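PDB 5KTC: FdhC from Acinetobacter nosocomialis, which transfers a 3-hydroxybutanoyl group from coenzyme A to the amino group of a dTDP-linked 3-amino sugar, as a GNAT-superfamily N-acyltransferase. Local coordinates for residues L6-T11 / A108-L113. Residues are numbered along the deposited sequence; the frame is centred on the assembly and turned at random.
With COA (coenzyme A), chain D.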
loop_
_atom_site.group_PDB
_atom_site.type_symbol
_atom_site.label_atom_id
_atom_site.label_comp_id
_atom_site.label_asym_id
_atom_site.label_seq_id
_atom_site.Cartn_x
_atom_site.Cartn_y
_atom_site.Cartn_z
ATOM N N LEU A 6 3.521 -4.511 11.005
ATOM C CA LEU A 6 2.287 -4.260 10.320
ATOM C C LEU A 6 1.522 -5.531 10.092
ATOM O O LEU A 6 1.851 -6.399 9.240
ATOM C CB LEU A 6 2.579 -3.535 9.007
ATOM C CG LEU A 6 3.351 -2.228 9.088
ATOM C CD1 LEU A 6 3.821 -1.814 7.658
ATOM C CD2 LEU A 6 2.461 -1.163 9.703
ATOM N N LYS A 7 0.406 -5.638 10.828
ATOM C CA LYS A 7 -0.490 -6.756 10.652
ATOM C C LYS A 7 -1.908 -6.330 10.896
ATOM O O LYS A 7 -2.151 -5.531 11.755
ATOM C CB LYS A 7 -0.119 -7.924 11.589
ATOM C CG LYS A 7 -0.100 -7.588 13.096
ATOM C CD LYS A 7 0.337 -8.778 14.031
ATOM C CE LYS A 7 -0.677 -9.967 14.035
ATOM N NZ LYS A 7 -0.138 -11.385 13.965
ATOM N N ALA A 8 -2.817 -6.875 10.121
ATOM C CA ALA A 8 -4.239 -6.626 10.315
ATOM C C ALA A 8 -4.898 -7.937 10.533
ATOM O O ALA A 8 -4.232 -8.937 10.890
ATOM C CB ALA A 8 -4.831 -5.831 9.160
ATOM N N ASN A 9 -6.189 -7.959 10.335
ATOM C CA ASN A 9 -6.944 -9.179 10.574
ATOM C C ASN A 9 -6.644 -10.395 9.727
ATOM O O ASN A 9 -6.612 -11.506 10.227
ATOM C CB ASN A 9 -8.423 -8.884 10.432
ATOM C CG ASN A 9 -9.123 -8.854 11.749
ATOM O OD1 ASN A 9 -8.505 -8.835 12.833
ATOM N ND2 ASN A 9 -10.424 -8.895 11.679
ATOM N N THR A 10 -6.552 -10.196 8.435
ATOM C CA THR A 10 -6.378 -11.281 7.521
ATOM C C THR A 10 -5.105 -11.191 6.747
ATOM O O THR A 10 -4.849 -12.095 6.002
ATOM C CB THR A 10 -7.545 -11.475 6.576
ATOM O OG1 THR A 10 -7.598 -10.451 5.552
ATOM C CG2 THR A 10 -8.917 -11.577 7.386
ATOM N N THR A 11 -4.341 -10.127 6.945
ATOM C CA THR A 11 -3.094 -9.902 6.189
ATOM C C THR A 11 -2.002 -9.358 7.069
ATOM O O THR A 11 -2.258 -8.922 8.180
ATOM C CB THR A 11 -3.307 -8.891 5.032
ATOM O OG1 THR A 11 -3.862 -7.709 5.597
ATOM C CG2 THR A 11 -4.242 -9.429 3.932
ATOM N N ALA A 108 -7.556 -5.373 0.463
ATOM C CA ALA A 108 -7.375 -3.994 -0.075
ATOM C C ALA A 108 -7.562 -2.976 1.050
ATOM O O ALA A 108 -6.739 -2.073 1.258
ATOM C CB ALA A 108 -8.310 -3.727 -1.261
ATOM N N VAL A 109 -8.622 -3.160 1.828
ATOM C CA VAL A 109 -8.881 -2.272 2.980
ATOM C C VAL A 109 -7.778 -2.394 4.019
ATOM O O VAL A 109 -7.266 -1.377 4.543
ATOM C CB VAL A 109 -10.262 -2.543 3.644
ATOM C CG1 VAL A 109 -10.493 -1.614 4.791
ATOM C CG2 VAL A 109 -11.374 -2.448 2.641
ATOM N N GLU A 110 -7.409 -3.618 4.363
ATOM C CA GLU A 110 -6.429 -3.786 5.433
ATOM C C GLU A 110 -5.041 -3.177 5.068
ATOM O O GLU A 110 -4.373 -2.514 5.867
ATOM C CB GLU A 110 -6.228 -5.293 5.710
ATOM C CG GLU A 110 -7.474 -5.978 6.298
ATOM C CD GLU A 110 -7.285 -7.435 6.658
ATOM O OE1 GLU A 110 -6.164 -7.957 6.721
ATOM O OE2 GLU A 110 -8.301 -8.042 6.968
ATOM N N SER A 111 -4.639 -3.477 3.844
ATOM C CA SER A 111 -3.297 -3.026 3.346
ATOM C C SER A 111 -3.248 -1.510 3.228
ATOM O O SER A 111 -2.264 -0.886 3.673
ATOM C CB SER A 111 -2.922 -3.740 2.051
ATOM O OG SER A 111 -3.802 -3.516 0.994
ATOM N N ALA A 112 -4.332 -0.882 2.748
ATOM C CA ALA A 112 -4.363 0.571 2.710
ATOM C C ALA A 112 -4.204 1.185 4.149
ATOM O O ALA A 112 -3.391 2.115 4.400
ATOM C CB ALA A 112 -5.650 1.095 2.001
ATOM N N LEU A 113 -4.927 0.594 5.108
ATOM C CA LEU A 113 -4.880 1.076 6.446
ATOM C C LEU A 113 -3.497 0.914 7.042
ATOM O O LEU A 113 -3.046 1.765 7.786
ATOM C CB LEU A 113 -5.944 0.383 7.342
ATOM C CG LEU A 113 -7.366 0.685 6.908
ATOM C CD1 LEU A 113 -8.337 -0.317 7.580
ATOM C CD2 LEU A 113 -7.700 2.164 7.221
HETATM N N1A COA D . -15.211 0.084 3.653
HETATM C C2A COA D . -15.679 -1.186 3.669
HETATM N N3A COA D . -15.455 -2.051 2.677
HETATM C C4A COA D . -14.667 -1.679 1.679
HETATM C C5A COA D . -14.084 -0.316 1.622
HETATM C C6A COA D . -14.415 0.584 2.700
HETATM N N6A COA D . -13.951 1.831 2.734
HETATM N N7A COA D . -13.354 -0.243 0.517
HETATM C C8A COA D . -13.460 -1.438 -0.102
HETATM N N9A COA D . -14.257 -2.289 0.597
HETATM C C1B COA D . -14.586 -3.690 0.254
HETATM C C2B COA D . -14.921 -3.786 -1.239
HETATM O O2B COA D . -16.300 -3.502 -1.529
HETATM C C3B COA D . -14.493 -5.176 -1.565
HETATM O O3B COA D . -15.506 -6.061 -1.075
HETATM P P3B COA D . -16.482 -6.820 -2.103
HETATM O O7A COA D . -15.789 -8.184 -2.219
HETATM O O8A COA D . -17.663 -6.767 -1.175
HETATM O O9A COA D . -16.532 -6.011 -3.374
HETATM C C4B COA D . -13.257 -5.365 -0.714
HETATM O O4B COA D . -13.429 -4.519 0.436
HETATM C C5B COA D . -11.965 -5.142 -1.473
HETATM O O5B COA D . -11.942 -3.845 -2.025
HETATM P P1A COA D . -11.803 -3.658 -3.589
HETATM O O1A COA D . -12.051 -2.199 -3.902
HETATM O O2A COA D . -12.413 -4.762 -4.411
HETATM O O3A COA D . -10.219 -3.763 -3.900
HETATM P P2A COA D . -9.361 -4.831 -4.639
HETATM O O4A COA D . -9.369 -6.184 -3.980
HETATM O O5A COA D . -9.632 -4.836 -6.133
HETATM O O6A COA D . -7.880 -4.275 -4.421
HETATM C CBP COA D . -6.212 -3.203 -5.837
HETATM C CCP COA D . -7.525 -3.049 -5.050
HETATM C CDP COA D . -5.947 -1.878 -6.507
HETATM C CEP COA D . -5.062 -3.546 -4.895
HETATM C CAP COA D . -6.381 -4.336 -6.878
HETATM O OAP COA D . -7.663 -4.084 -7.541
HETATM C C9P COA D . -5.263 -4.455 -7.834
HETATM O O9P COA D . -4.182 -5.050 -7.635
HETATM N N8P COA D . -5.492 -3.828 -9.005
HETATM C C7P COA D . -4.511 -3.829 -10.024
HETATM C C6P COA D . -3.278 -3.000 -9.765
HETATM C C5P COA D . -3.661 -1.546 -9.653
HETATM O O5P COA D . -4.366 -1.039 -10.542
HETATM N N4P COA D . -3.244 -0.908 -8.578
HETATM C C3P COA D . -3.659 0.466 -8.280
HETATM C C2P COA D . -2.911 1.506 -9.137
HETATM S S1P COA D . -3.690 3.145 -8.892
HETATM O O HOH W 1 -10.495 -7.633 8.445
#
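Ala8 and Glu110 bring the loop 6-11 and the helical segment 108-113 closest, CA to CA 6.1 Å, and a backbone bond from Ala8 N to Thr11 O brings the two ends of the loop's last four residues together. Every close contact between the segments is made by Glu110. Its CG sits beside the backbone N (chi1 -67°) and the chain runs on extended, which carries the carboxylate into the loop. Glu110 OE1 takes two hydrogen bonds there: Thr10 N reaches it on the syn side at 2.8 Å, and Thr11 OG1 comes in on the anti side at 2.6 Å, both near the carboxylate plane. Thr10 OG1 instead approaches Glu110 OE2 from above that plane, 45° out of it, at 2.9 Å; this hydroxyl is also hydrogen-bonded to Thr104. A water gives OE2 a further bond and reaches Asn9 ND2 only weakly. Donors coming from several directions should hold the carboxylate's rotation and would probably favour its charged form. Farther back along the Glu110 side chain packs the methyl of Ala8, Ala8 CB to Glu110 CB 3.8 Å. On another face of the same helix, Ala108 and Val109 touch coenzyme A, Val109 CG2 lying 3.5 Å from C4A of the adenine. The contact thus ties the loop leading into strand 11-15 to the helix that, as in other GNAT enzymes, follows the coenzyme-binding strand and carries the pyrophosphate at its start.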